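Long-range contacts in Lmo1499 protein (Listeria monocytogenes, PDB 4IIW), which probably acts as a lytic transglycosylase that cuts nascent peptidoglycan strands from within and so ends their elongation: residues B[224-232]-B[242-250]; B[313-321]-B[330-338]. One frame throughout, in Å; residues are numbered along the deposited sequence.

Interaction 1. Residues B[224-232]-B[242-250]; sequences TMSSIIEKE and IASVFYNRL
Helix 224-232 meets helix 242-250 with their axes 10.1 Å apart at closest approach and their directions 127° apart, and the backbones come nearest where Ile229 faces Ala243. Met225, a selenomethionine in this crystal, has the largest area covered by the other helix. Its chain bends at chi2 (-63°) and then runs straight, which lays the methyl CE over the centre of the Tyr247 ring, 3.9 Å from the centroid and only 7° off the ring normal. The selenium stands above the same face at a longer distance and lies obliquely to the Phe246 ring, so one side chain makes Met-aromatic contacts with two consecutive aromatics. CE also touches Leu250 CD2.

From helix 242-250, Phe246 contributes the most area. Ile228 runs antiparallel alongside it and sets CD1 over one face of the ring, toward the rim and 4.1 Å from the centroid. Ile229 CG1 and Glu232 CG come up to the ring's edge, the latter 4.2 Å from CZ. The two are consecutive helices, 219-232 and 239-251, within the YceG-like (MltG) family region, and Glu232 is predicted to be important for catalytic activity. Its OE2 hydrogen-bonds Thr258 OG1.

Farther along, Ile229 CD1 packs on Ala243 CB, and Ile242 CD1 lies 3.9 Å from the carbonyl oxygen of Glu232. The polar end of Tyr247 is held separately: its OH hydrogen-bonds the backbone oxygen of Ala308, in helix 302-309, which also packs against Met225.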
ATOM      1  N   THR B 224      61.383   1.109  -6.370  1.00 51.29           N
ATOM      2  CA  THR B 224      61.108   0.356  -5.155  1.00 51.10           C
ATOM      3  C   THR B 224      61.172   1.299  -3.944  1.00 52.42           C
ATOM      4  O   THR B 224      60.213   1.366  -3.130  1.00 52.47           O
ATOM      5  CB  THR B 224      62.070  -0.808  -5.003  1.00 51.86           C
ATOM      6  OG1 THR B 224      61.886  -1.709  -6.106  1.00 51.87           O
ATOM      7  CG2 THR B 224      61.813  -1.546  -3.699  1.00 51.55           C
HETATM    8  N   MSE B 225      62.281   2.036  -3.820  1.00 52.47           N
HETATM    9  CA  MSE B 225      62.408   3.022  -2.731  1.00 53.50           C
HETATM   10  C   MSE B 225      61.314   4.013  -2.764  1.00 52.49           C
HETATM   11  O   MSE B 225      60.742   4.338  -1.739  1.00 53.47           O
HETATM   12  CB  MSE B 225      63.698   3.837  -2.794  1.00 54.59           C
HETATM   13  CG  MSE B 225      64.649   3.509  -1.727  1.00 57.90           C
HETATM   14 SE   MSE B 225      63.992   3.905   0.067  0.78 53.03          SE
HETATM   15  CE  MSE B 225      65.588   3.157   0.869  1.00 57.85           C
ATOM     16  N   SER B 226      61.062   4.546  -3.943  1.00 51.90           N
ATOM     17  CA  SER B 226      60.026   5.543  -4.080  1.00 53.56           C
ATOM     18  C   SER B 226      58.727   5.028  -3.486  1.00 53.71           C
ATOM     19  O   SER B 226      58.095   5.745  -2.729  1.00 55.70           O
ATOM     20  CB  SER B 226      59.833   5.935  -5.546  1.00 52.77           C
ATOM     21  OG  SER B 226      61.004   6.551  -6.037  1.00 53.48           O
ATOM     22  N   SER B 227      58.369   3.775  -3.781  1.00 52.34           N
ATOM     23  CA  SER B 227      57.098   3.219  -3.306  1.00 54.30           C
ATOM     24  C   SER B 227      57.007   3.038  -1.791  1.00 56.97           C
ATOM     25  O   SER B 227      55.957   3.331  -1.193  1.00 58.45           O
ATOM     26  CB  SER B 227      56.768   1.886  -3.988  1.00 52.90           C
ATOM     27  OG  SER B 227      57.708   0.904  -3.635  1.00 53.31           O
ATOM     28  N   ILE B 228      58.074   2.535  -1.164  1.00 57.15           N
ATOM     29  CA  ILE B 228      58.024   2.343   0.281  1.00 57.78           C
ATOM     30  C   ILE B 228      57.972   3.714   0.951  1.00 58.46           C
ATOM     31  O   ILE B 228      57.389   3.853   2.038  1.00 59.67           O
ATOM     32  CB  ILE B 228      59.148   1.438   0.830  1.00 57.38           C
ATOM     33  CG1 ILE B 228      60.522   2.059   0.698  1.00 57.65           C
ATOM     34  CG2 ILE B 228      59.156   0.113   0.108  1.00 60.04           C
ATOM     35  CD1 ILE B 228      61.623   1.164   1.279  1.00 54.80           C
ATOM     36  N   ILE B 229      58.557   4.724   0.293  1.00 56.69           N
ATOM     37  CA  ILE B 229      58.510   6.108   0.798  1.00 58.14           C
ATOM     38  C   ILE B 229      57.089   6.638   0.637  1.00 59.36           C
ATOM     39  O   ILE B 229      56.553   7.255   1.560  1.00 59.97           O
ATOM     40  CB  ILE B 229      59.502   7.075   0.071  1.00 57.65           C
ATOM     41  CG1 ILE B 229      60.961   6.670   0.305  1.00 58.40           C
ATOM     42  CG2 ILE B 229      59.344   8.492   0.567  1.00 56.49           C
ATOM     43  CD1 ILE B 229      61.974   7.475  -0.536  1.00 56.88           C
ATOM     44  N   GLU B 230      56.484   6.380  -0.528  1.00 58.73           N
ATOM     45  CA  GLU B 230      55.110   6.836  -0.814  1.00 61.62           C
ATOM     46  C   GLU B 230      54.086   6.331   0.215  1.00 64.22           C
ATOM     47  O   GLU B 230      53.369   7.127   0.806  1.00 66.19           O
ATOM     48  CB  GLU B 230      54.661   6.406  -2.211  1.00 59.79           C
ATOM     49  CG  GLU B 230      53.301   6.985  -2.653  1.00 60.87           C
ATOM     50  CD  GLU B 230      53.375   8.448  -3.077  1.00 64.76           C
ATOM     51  OE1 GLU B 230      54.461   8.886  -3.500  1.00 62.63           O
ATOM     52  OE2 GLU B 230      52.337   9.161  -3.018  1.00 68.40           O
ATOM     53  N   LYS B 231      54.040   5.019   0.441  1.00 65.37           N
ATOM     54  CA  LYS B 231      53.068   4.445   1.373  1.00 69.48           C
ATOM     55  C   LYS B 231      53.297   4.829   2.841  1.00 74.39           C
ATOM     56  O   LYS B 231      52.395   4.664   3.653  1.00 76.91           O
ATOM     57  CB  LYS B 231      53.008   2.912   1.258  1.00 68.49           C
ATOM     58  CG  LYS B 231      52.626   2.356  -0.112  1.00 65.84           C
ATOM     59  CD  LYS B 231      51.333   2.937  -0.663  1.00 65.77           C
ATOM     60  CE  LYS B 231      50.115   2.688   0.228  1.00 69.28           C
ATOM     61  NZ  LYS B 231      48.882   3.352  -0.335  1.00 67.32           N
ATOM     62  N   GLU B 232      54.480   5.337   3.187  1.00 77.29           N
ATOM     63  CA  GLU B 232      54.773   5.727   4.584  1.00 82.46           C
ATOM     64  C   GLU B 232      54.571   7.217   4.905  1.00 86.49           C
ATOM     65  O   GLU B 232      54.677   7.615   6.056  1.00 89.25           O
ATOM     66  CB  GLU B 232      56.205   5.318   4.977  1.00 81.28           C
ATOM     67  CG  GLU B 232      56.403   3.827   5.290  1.00 81.83           C
ATOM     68  CD  GLU B 232      55.847   3.405   6.656  1.00 87.41           C
ATOM     69  OE1 GLU B 232      54.844   3.995   7.117  1.00 91.82           O
ATOM     70  OE2 GLU B 232      56.411   2.464   7.270  1.00 87.47           O
ATOM     71  N   ILE B 242      62.169  10.516   5.637  1.00 71.68           N
ATOM     72  CA  ILE B 242      61.750   9.131   5.587  1.00 69.78           C
ATOM     73  C   ILE B 242      62.760   8.357   4.750  1.00 66.95           C
ATOM     74  O   ILE B 242      63.212   7.277   5.140  1.00 65.49           O
ATOM     75  CB  ILE B 242      60.365   8.976   4.977  1.00 69.22           C
ATOM     76  CG1 ILE B 242      59.314   9.557   5.924  1.00 74.61           C
ATOM     77  CG2 ILE B 242      60.054   7.503   4.712  1.00 65.08           C
ATOM     78  CD1 ILE B 242      57.893   9.608   5.317  1.00 79.07           C
ATOM     79  N   ALA B 243      63.130   8.919   3.609  1.00 65.69           N
ATOM     80  CA  ALA B 243      64.103   8.262   2.754  1.00 64.99           C
ATOM     81  C   ALA B 243      65.440   8.062   3.476  1.00 66.36           C
ATOM     82  O   ALA B 243      66.040   6.993   3.373  1.00 66.38           O
ATOM     83  CB  ALA B 243      64.299   9.034   1.465  1.00 64.71           C
ATOM     84  N   SER B 244      65.896   9.057   4.232  1.00 68.60           N
ATOM     85  CA  SER B 244      67.187   8.930   4.903  1.00 70.77           C
ATOM     86  C   SER B 244      67.180   7.808   5.920  1.00 70.49           C
ATOM     87  O   SER B 244      68.182   7.122   6.083  1.00 71.23           O
ATOM     88  CB  SER B 244      67.608  10.222   5.578  1.00 73.91           C
ATOM     89  OG  SER B 244      66.821  10.477   6.713  1.00 80.34           O
ATOM     90  N   VAL B 245      66.062   7.623   6.615  1.00 70.16           N
ATOM     91  CA  VAL B 245      65.968   6.539   7.580  1.00 69.37           C
ATOM     92  C   VAL B 245      66.212   5.225   6.868  1.00 67.08           C
ATOM     93  O   VAL B 245      67.062   4.432   7.276  1.00 66.99           O
ATOM     94  CB  VAL B 245      64.597   6.458   8.243  1.00 69.91           C
ATOM     95  CG1 VAL B 245      64.437   5.126   8.938  1.00 68.89           C
ATOM     96  CG2 VAL B 245      64.403   7.605   9.213  1.00 73.15           C
ATOM     97  N   PHE B 246      65.478   5.001   5.787  1.00 64.86           N
ATOM     98  CA  PHE B 246      65.619   3.756   5.064  1.00 62.88           C
ATOM     99  C   PHE B 246      67.040   3.546   4.574  1.00 62.82           C
ATOM    100  O   PHE B 246      67.605   2.473   4.775  1.00 62.80           O
ATOM    101  CB  PHE B 246      64.622   3.643   3.926  1.00 60.55           C
ATOM    102  CG  PHE B 246      63.189   3.499   4.380  1.00 63.55           C
ATOM    103  CD1 PHE B 246      62.851   2.633   5.413  1.00 66.39           C
ATOM    104  CD2 PHE B 246      62.166   4.156   3.717  1.00 64.03           C
ATOM    105  CE1 PHE B 246      61.532   2.478   5.817  1.00 64.36           C
ATOM    106  CE2 PHE B 246      60.852   3.991   4.105  1.00 64.80           C
ATOM    107  CZ  PHE B 246      60.539   3.147   5.166  1.00 64.89           C
ATOM    108  N   TYR B 247      67.640   4.552   3.957  1.00 63.26           N
ATOM    109  CA  TYR B 247      69.017   4.380   3.517  1.00 63.89           C
ATOM    110  C   TYR B 247      69.924   4.058   4.719  1.00 66.05           C
ATOM    111  O   TYR B 247      70.762   3.150   4.652  1.00 66.20           O
ATOM    112  CB  TYR B 247      69.522   5.578   2.698  1.00 63.59           C
ATOM    113  CG  TYR B 247      68.946   5.612   1.287  1.00 61.99           C
ATOM    114  CD1 TYR B 247      69.294   4.638   0.352  1.00 61.34           C
ATOM    115  CD2 TYR B 247      68.074   6.621   0.879  1.00 62.58           C
ATOM    116  CE1 TYR B 247      68.771   4.654  -0.945  1.00 59.56           C
ATOM    117  CE2 TYR B 247      67.554   6.652  -0.420  1.00 58.86           C
ATOM    118  CZ  TYR B 247      67.906   5.661  -1.321  1.00 61.24           C
ATOM    119  OH  TYR B 247      67.396   5.672  -2.605  1.00 62.30           O
ATOM    120  N   ASN B 248      69.728   4.763   5.827  1.00 67.95           N
ATOM    121  CA  ASN B 248      70.536   4.525   7.014  1.00 70.08           C
ATOM    122  C   ASN B 248      70.429   3.081   7.455  1.00 70.84           C
ATOM    123  O   ASN B 248      71.448   2.434   7.723  1.00 72.26           O
ATOM    124  CB  ASN B 248      70.141   5.449   8.164  1.00 71.96           C
ATOM    125  CG  ASN B 248      70.557   6.886   7.934  1.00 71.99           C
ATOM    126  OD1 ASN B 248      71.277   7.190   6.993  1.00 68.68           O
ATOM    127  ND2 ASN B 248      70.119   7.777   8.818  1.00 73.43           N
ATOM    128  N   ARG B 249      69.202   2.568   7.515  1.00 70.31           N
ATOM    129  CA  ARG B 249      68.987   1.174   7.925  1.00 70.69           C
ATOM    130  C   ARG B 249      69.671   0.213   6.959  1.00 69.64           C
ATOM    131  O   ARG B 249      70.314  -0.776   7.356  1.00 70.47           O
ATOM    132  CB  ARG B 249      67.495   0.842   7.998  1.00 69.73           C
ATOM    133  CG  ARG B 249      66.769   1.552   9.120  1.00 73.45           C
ATOM    134  CD  ARG B 249      65.453   0.872   9.455  1.00 75.26           C
ATOM    135  NE  ARG B 249      64.911   1.360  10.723  1.00 77.88           N
ATOM    136  CZ  ARG B 249      64.009   0.713  11.465  1.00 82.41           C
ATOM    137  NH1 ARG B 249      63.539  -0.476  11.091  1.00 81.77           N
ATOM    138  NH2 ARG B 249      63.595   1.244  12.609  1.00 86.31           N
ATOM    139  N   LEU B 250      69.528   0.535   5.685  1.00 66.85           N
ATOM    140  CA  LEU B 250      70.065  -0.268   4.621  1.00 65.04           C
ATOM    141  C   LEU B 250      71.596  -0.358   4.777  1.00 66.34           C
ATOM    142  O   LEU B 250      72.163  -1.459   4.765  1.00 67.73           O
ATOM    143  CB  LEU B 250      69.643   0.371   3.299  1.00 63.34           C
ATOM    144  CG  LEU B 250      69.268  -0.494   2.112  1.00 61.27           C
ATOM    145  CD1 LEU B 250      68.300  -1.572   2.535  1.00 58.44           C
ATOM    146  CD2 LEU B 250      68.648   0.398   1.025  1.00 54.23           C
TER

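Interaction 2. Residues B[313-321]-B[330-338]; sequences KSDYLYFLA and FSKTLEEHN
Tyr318 and His337 touch through Tyr318 CB and His337 ND1, 3.3 Å apart. Their rings are inclined by 33° and lie obliquely to each other, with Tyr318 CD1 over one face of the imidazole. A trans chi1 (-178°) swings the His337 ring from the helix back to the strand and brings CE1 to 3.3 Å from Phe319 O. The phenol continues past the histidine to the start of helix 334-339: its CE1 touches Leu334 CD1 at 3.5 Å, and the backbone carbonyl of Thr333, at the N-cap position, lies beside the ring near CD2 and CE2.

The strands hold this arrangement in place. Tyr318 and Ser331 form an antiparallel hydrogen-bonded pair, with Ser331 N giving a bond of 3.3 Å to Tyr318 O and a weak return bond from Tyr318 N to Ser331 O. At the next, non-hydrogen-bonded pair the side chains of Phe319 and Phe330 share the other face of the sheet, Phe319 CB against Phe330 CD1. Phe330 CB also makes a CH-pi contact over one face of the Tyr316 ring, 3.9 Å from its centroid, while Lys332 CG leans obliquely on the same ring.

Strands 318-321 and 328-331 form a beta hairpin, which passes through Lys332 and Thr333 into helix 334-339. Tyr316 and Phe330 both pack on Met241 of helix 239-251, and Tyr318 lies against Arg249 of that helix.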
ATOM      1  N   LYS B 313      70.831  13.958   4.642  1.00 88.22           N
ATOM      2  CA  LYS B 313      71.923  13.312   5.352  1.00 89.36           C
ATOM      3  C   LYS B 313      71.596  13.454   6.821  1.00 90.54           C
ATOM      4  O   LYS B 313      71.579  14.569   7.335  1.00 94.29           O
ATOM      5  CB  LYS B 313      73.261  14.003   5.025  1.00 93.63           C
ATOM      6  CG  LYS B 313      73.600  14.088   3.506  1.00 94.26           C
ATOM      7  CD  LYS B 313      73.906  12.715   2.851  1.00 91.60           C
ATOM      8  CE  LYS B 313      75.243  12.128   3.355  1.00 95.13           C
ATOM      9  NZ  LYS B 313      75.647  10.863   2.675  1.00 89.30           N
ATOM     10  N   SER B 314      71.300  12.346   7.495  1.00 87.81           N
ATOM     11  CA  SER B 314      70.966  12.406   8.924  1.00 89.60           C
ATOM     12  C   SER B 314      71.275  11.109   9.676  1.00 88.72           C
ATOM     13  O   SER B 314      71.584  10.077   9.073  1.00 85.95           O
ATOM     14  CB  SER B 314      69.491  12.751   9.115  1.00 88.31           C
ATOM     15  OG  SER B 314      68.678  11.638   8.809  1.00 84.40           O
ATOM     16  N   ASP B 315      71.161  11.180  11.001  1.00 91.25           N
ATOM     17  CA  ASP B 315      71.417  10.044  11.884  1.00 91.09           C
ATOM     18  C   ASP B 315      70.137   9.353  12.369  1.00 88.83           C
ATOM     19  O   ASP B 315      70.174   8.576  13.321  1.00 90.26           O
ATOM     20  CB  ASP B 315      72.214  10.527  13.099  1.00 96.61           C
ATOM     21  CG  ASP B 315      73.545  11.129  12.715  1.00 99.67           C
ATOM     22  OD1 ASP B 315      74.196  10.583  11.799  1.00 96.09           O
ATOM     23  OD2 ASP B 315      73.949  12.135  13.339  1.00105.98           O
ATOM     24  N   TYR B 316      69.008   9.612  11.722  1.00 86.15           N
ATOM     25  CA  TYR B 316      67.752   9.012  12.165  1.00 84.93           C
ATOM     26  C   TYR B 316      67.614   7.584  11.643  1.00 79.78           C
ATOM     27  O   TYR B 316      67.941   7.299  10.501  1.00 76.95           O
ATOM     28  CB  TYR B 316      66.554   9.888  11.764  1.00 84.98           C
ATOM     29  CG  TYR B 316      66.636  11.305  12.324  1.00 90.78           C
ATOM     30  CD1 TYR B 316      66.483  11.549  13.690  1.00 94.61           C
ATOM     31  CD2 TYR B 316      66.854  12.399  11.485  1.00 93.39           C
ATOM     32  CE1 TYR B 316      66.561  12.841  14.206  1.00 98.80           C
ATOM     33  CE2 TYR B 316      66.931  13.700  11.996  1.00 97.39           C
ATOM     34  CZ  TYR B 316      66.784  13.911  13.355  1.00100.16           C
ATOM     35  OH  TYR B 316      66.859  15.194  13.858  1.00103.60           O
ATOM     36  N   LEU B 317      67.159   6.688  12.512  1.00 79.44           N
ATOM     37  CA  LEU B 317      66.977   5.279  12.176  1.00 75.78           C
ATOM     38  C   LEU B 317      65.554   4.786  12.464  1.00 74.66           C
ATOM     39  O   LEU B 317      65.226   3.638  12.153  1.00 73.52           O
ATOM     40  CB  LEU B 317      67.972   4.421  12.968  1.00 78.18           C
ATOM     41  CG  LEU B 317      69.466   4.679  12.731  1.00 78.61           C
ATOM     42  CD1 LEU B 317      70.327   3.839  13.662  1.00 79.09           C
ATOM     43  CD2 LEU B 317      69.813   4.392  11.292  1.00 75.77           C
ATOM     44  N   TYR B 318      64.719   5.635  13.068  1.00 75.33           N
ATOM     45  CA  TYR B 318      63.330   5.277  13.382  1.00 74.45           C
ATOM     46  C   TYR B 318      62.375   6.441  13.071  1.00 72.66           C
ATOM     47  O   TYR B 318      62.779   7.602  13.043  1.00 75.46           O
ATOM     48  CB  TYR B 318      63.191   4.910  14.864  1.00 78.51           C
ATOM     49  CG  TYR B 318      64.108   3.805  15.336  1.00 80.60           C
ATOM     50  CD1 TYR B 318      63.689   2.475  15.347  1.00 81.09           C
ATOM     51  CD2 TYR B 318      65.395   4.091  15.790  1.00 84.48           C
ATOM     52  CE1 TYR B 318      64.536   1.457  15.775  1.00 81.90           C
ATOM     53  CE2 TYR B 318      66.248   3.085  16.226  1.00 84.93           C
ATOM     54  CZ  TYR B 318      65.815   1.773  16.216  1.00 85.07           C
ATOM     55  OH  TYR B 318      66.672   0.787  16.646  1.00 87.16           O
ATOM     56  N   PHE B 319      61.110   6.128  12.835  1.00107.72           N
ATOM     57  CA  PHE B 319      60.121   7.169  12.613  1.00105.41           C
ATOM     58  C   PHE B 319      58.752   6.669  13.003  1.00106.32           C
ATOM     59  O   PHE B 319      58.461   5.481  12.885  1.00106.10           O
ATOM     60  CB  PHE B 319      60.134   7.682  11.166  1.00105.01           C
ATOM     61  CG  PHE B 319      59.736   6.659  10.129  1.00102.99           C
ATOM     62  CD1 PHE B 319      58.404   6.492   9.774  1.00104.15           C
ATOM     63  CD2 PHE B 319      60.696   5.898   9.478  1.00100.18           C
ATOM     64  CE1 PHE B 319      58.033   5.565   8.803  1.00105.69           C
ATOM     65  CE2 PHE B 319      60.332   4.973   8.513  1.00102.49           C
ATOM     66  CZ  PHE B 319      58.994   4.808   8.175  1.00104.58           C
ATOM     67  N   LEU B 320      57.928   7.582  13.503  1.00107.17           N
ATOM     68  CA  LEU B 320      56.571   7.252  13.906  1.00110.48           C
ATOM     69  C   LEU B 320      55.634   8.415  13.610  1.00112.63           C
ATOM     70  O   LEU B 320      55.931   9.562  13.947  1.00111.99           O
ATOM     71  CB  LEU B 320      56.516   6.914  15.396  1.00111.69           C
ATOM     72  CG  LEU B 320      55.162   6.404  15.904  1.00116.01           C
ATOM     73  CD1 LEU B 320      54.753   5.126  15.168  1.00116.39           C
ATOM     74  CD2 LEU B 320      55.216   6.171  17.410  1.00117.71           C
ATOM     75  N   ALA B 321      54.513   8.108  12.967  1.00116.05           N
ATOM     76  CA  ALA B 321      53.507   9.105  12.647  1.00120.37           C
ATOM     77  C   ALA B 321      52.379   8.974  13.657  1.00125.16           C
ATOM     78  O   ALA B 321      51.923   7.860  13.928  1.00127.22           O
ATOM     79  CB  ALA B 321      52.978   8.890  11.238  1.00123.20           C
ATOM     80  N   PHE B 330      60.964  11.790  13.985  1.00 97.24           N
ATOM     81  CA  PHE B 330      62.154  10.988  13.710  1.00 96.30           C
ATOM     82  C   PHE B 330      63.057  10.941  14.937  1.00 98.84           C
ATOM     83  O   PHE B 330      63.488  11.984  15.425  1.00101.17           O
ATOM     84  CB  PHE B 330      62.946  11.591  12.537  1.00 95.48           C
ATOM     85  CG  PHE B 330      62.127  11.808  11.291  1.00 94.12           C
ATOM     86  CD1 PHE B 330      61.991  10.801  10.349  1.00 91.31           C
ATOM     87  CD2 PHE B 330      61.492  13.024  11.065  1.00 94.11           C
ATOM     88  CE1 PHE B 330      61.232  10.999   9.210  1.00 93.26           C
ATOM     89  CE2 PHE B 330      60.732  13.228   9.931  1.00 95.40           C
ATOM     90  CZ  PHE B 330      60.598  12.215   9.002  1.00 95.37           C
ATOM     91  N   SER B 331      63.347   9.743  15.436  1.00 99.94           N
ATOM     92  CA  SER B 331      64.245   9.599  16.590  1.00103.43           C
ATOM     93  C   SER B 331      65.528   8.844  16.214  1.00104.25           C
ATOM     94  O   SER B 331      65.499   7.881  15.450  1.00102.95           O
ATOM     95  CB  SER B 331      63.521   8.943  17.767  1.00105.39           C
ATOM     96  OG  SER B 331      62.855   7.770  17.368  1.00104.53           O
ATOM     97  N   LYS B 332      66.652   9.308  16.756  1.00108.33           N
ATOM     98  CA  LYS B 332      67.972   8.737  16.458  1.00110.89           C
ATOM     99  C   LYS B 332      68.201   7.334  17.010  1.00112.77           C
ATOM    100  O   LYS B 332      68.857   6.522  16.367  1.00113.11           O
ATOM    101  CB  LYS B 332      69.095   9.666  16.975  1.00115.90           C
ATOM    102  CG  LYS B 332      69.161  11.031  16.269  1.00115.48           C
ATOM    103  CD  LYS B 332      70.304  11.918  16.781  1.00121.13           C
ATOM    104  CE  LYS B 332      70.348  13.251  16.023  1.00119.19           C
ATOM    105  NZ  LYS B 332      71.444  14.144  16.487  1.00123.64           N
ATOM    106  N   THR B 333      67.666   7.050  18.193  1.00115.43           N
ATOM    107  CA  THR B 333      67.886   5.749  18.839  1.00118.55           C
ATOM    108  C   THR B 333      66.602   4.970  19.123  1.00116.90           C
ATOM    109  O   THR B 333      65.491   5.497  18.985  1.00113.25           O
ATOM    110  CB  THR B 333      68.689   5.901  20.138  1.00125.23           C
ATOM    111  OG1 THR B 333      68.800   4.625  20.771  1.00130.39           O
ATOM    112  CG2 THR B 333      68.017   6.869  21.081  1.00125.45           C
ATOM    113  N   LEU B 334      66.775   3.710  19.522  1.00119.95           N
ATOM    114  CA  LEU B 334      65.651   2.807  19.777  1.00119.69           C
ATOM    115  C   LEU B 334      64.823   3.216  20.986  1.00122.58           C
ATOM    116  O   LEU B 334      63.597   3.059  20.982  1.00120.63           O
ATOM    117  CB  LEU B 334      66.152   1.371  19.971  1.00123.13           C
ATOM    118  CG  LEU B 334      65.065   0.308  20.198  1.00123.00           C
ATOM    119  CD1 LEU B 334      64.052   0.287  19.051  1.00113.77           C
ATOM    120  CD2 LEU B 334      65.694  -1.069  20.406  1.00125.99           C
ATOM    121  N   GLU B 335      65.493   3.716  22.022  1.00128.06           N
ATOM    122  CA  GLU B 335      64.817   4.137  23.243  1.00132.10           C
ATOM    123  C   GLU B 335      63.956   5.376  22.974  1.00129.03           C
ATOM    124  O   GLU B 335      62.772   5.395  23.314  1.00129.01           O
ATOM    125  CB  GLU B 335      65.834   4.393  24.360  1.00139.63           C
ATOM    126  CG  GLU B 335      65.206   4.699  25.715  1.00145.38           C
ATOM    127  CD  GLU B 335      66.228   4.779  26.840  1.00155.30           C
ATOM    128  OE1 GLU B 335      65.827   5.053  27.990  1.00160.15           O
ATOM    129  OE2 GLU B 335      67.431   4.563  26.584  1.00158.56           O
ATOM    130  N   GLU B 336      64.549   6.397  22.354  1.00127.47           N
ATOM    131  CA  GLU B 336      63.822   7.629  22.013  1.00125.44           C
ATOM    132  C   GLU B 336      62.515   7.312  21.276  1.00121.85           C
ATOM    133  O   GLU B 336      61.472   7.914  21.549  1.00122.45           O
ATOM    134  CB  GLU B 336      64.687   8.544  21.137  1.00123.33           C
ATOM    135  CG  GLU B 336      65.873   9.189  21.845  1.00128.65           C
ATOM    136  CD  GLU B 336      66.794   9.943  20.891  1.00126.71           C
ATOM    137  OE1 GLU B 336      66.427  10.121  19.701  1.00119.15           O
ATOM    138  OE2 GLU B 336      67.888  10.354  21.333  1.00129.00           O
ATOM    139  N   HIS B 337      62.593   6.364  20.341  1.00119.16           N
ATOM    140  CA  HIS B 337      61.442   5.916  19.555  1.00116.35           C
ATOM    141  C   HIS B 337      60.357   5.305  20.456  1.00120.09           C
ATOM    142  O   HIS B 337      59.217   5.784  20.470  1.00121.12           O
ATOM    143  CB  HIS B 337      61.908   4.897  18.501  1.00113.90           C
ATOM    144  CG  HIS B 337      60.819   4.398  17.601  1.00111.51           C
ATOM    145  ND1 HIS B 337      60.342   5.126  16.531  1.00108.78           N
ATOM    146  CD2 HIS B 337      60.138   3.227  17.592  1.00112.89           C
ATOM    147  CE1 HIS B 337      59.400   4.433  15.916  1.00109.77           C
ATOM    148  NE2 HIS B 337      59.256   3.277  16.539  1.00110.86           N
ATOM    149  N   ASN B 338      60.721   4.269  21.219  1.00123.45           N
ATOM    150  CA  ASN B 338      59.778   3.584  22.127  1.00127.17           C
ATOM    151  C   ASN B 338      59.070   4.533  23.094  1.00130.80           C
ATOM    152  O   ASN B 338      57.896   4.346  23.410  1.00132.97           O
ATOM    153  CB  ASN B 338      60.491   2.483  22.930  1.00131.14           C
ATOM    154  CG  ASN B 338      60.967   1.325  22.063  1.00127.98           C
ATOM    155  OD1 ASN B 338      61.860   0.580  22.453  1.00130.66           O
ATOM    156  ND2 ASN B 338      60.375   1.173  20.891  1.00122.82           N
TER

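Overall arrangement
Interaction 1 is buried packing between two helices, while interaction 2 lies at the surface, where a short hairpin and the helix after it fold together. Apolar side chains and selenium-aromatic contacts carry the first; the second adds backbone hydrogen bonds and mixes aromatic rings with polar groups. Their centres are about 14 Å apart, and segment 242-250 joins them: Arg249 NE probably hydrogen-bonds Leu317 O, and Asn248 ND2 probably does the same with Ser314 O. Thus one side of that helix packs on helix 224-232 and another holds the loop that leads into the hairpin. Phe319, in turn, brings interaction 2 to about 4 Å from the side chain of Glu232, predicted to be important for catalytic activity.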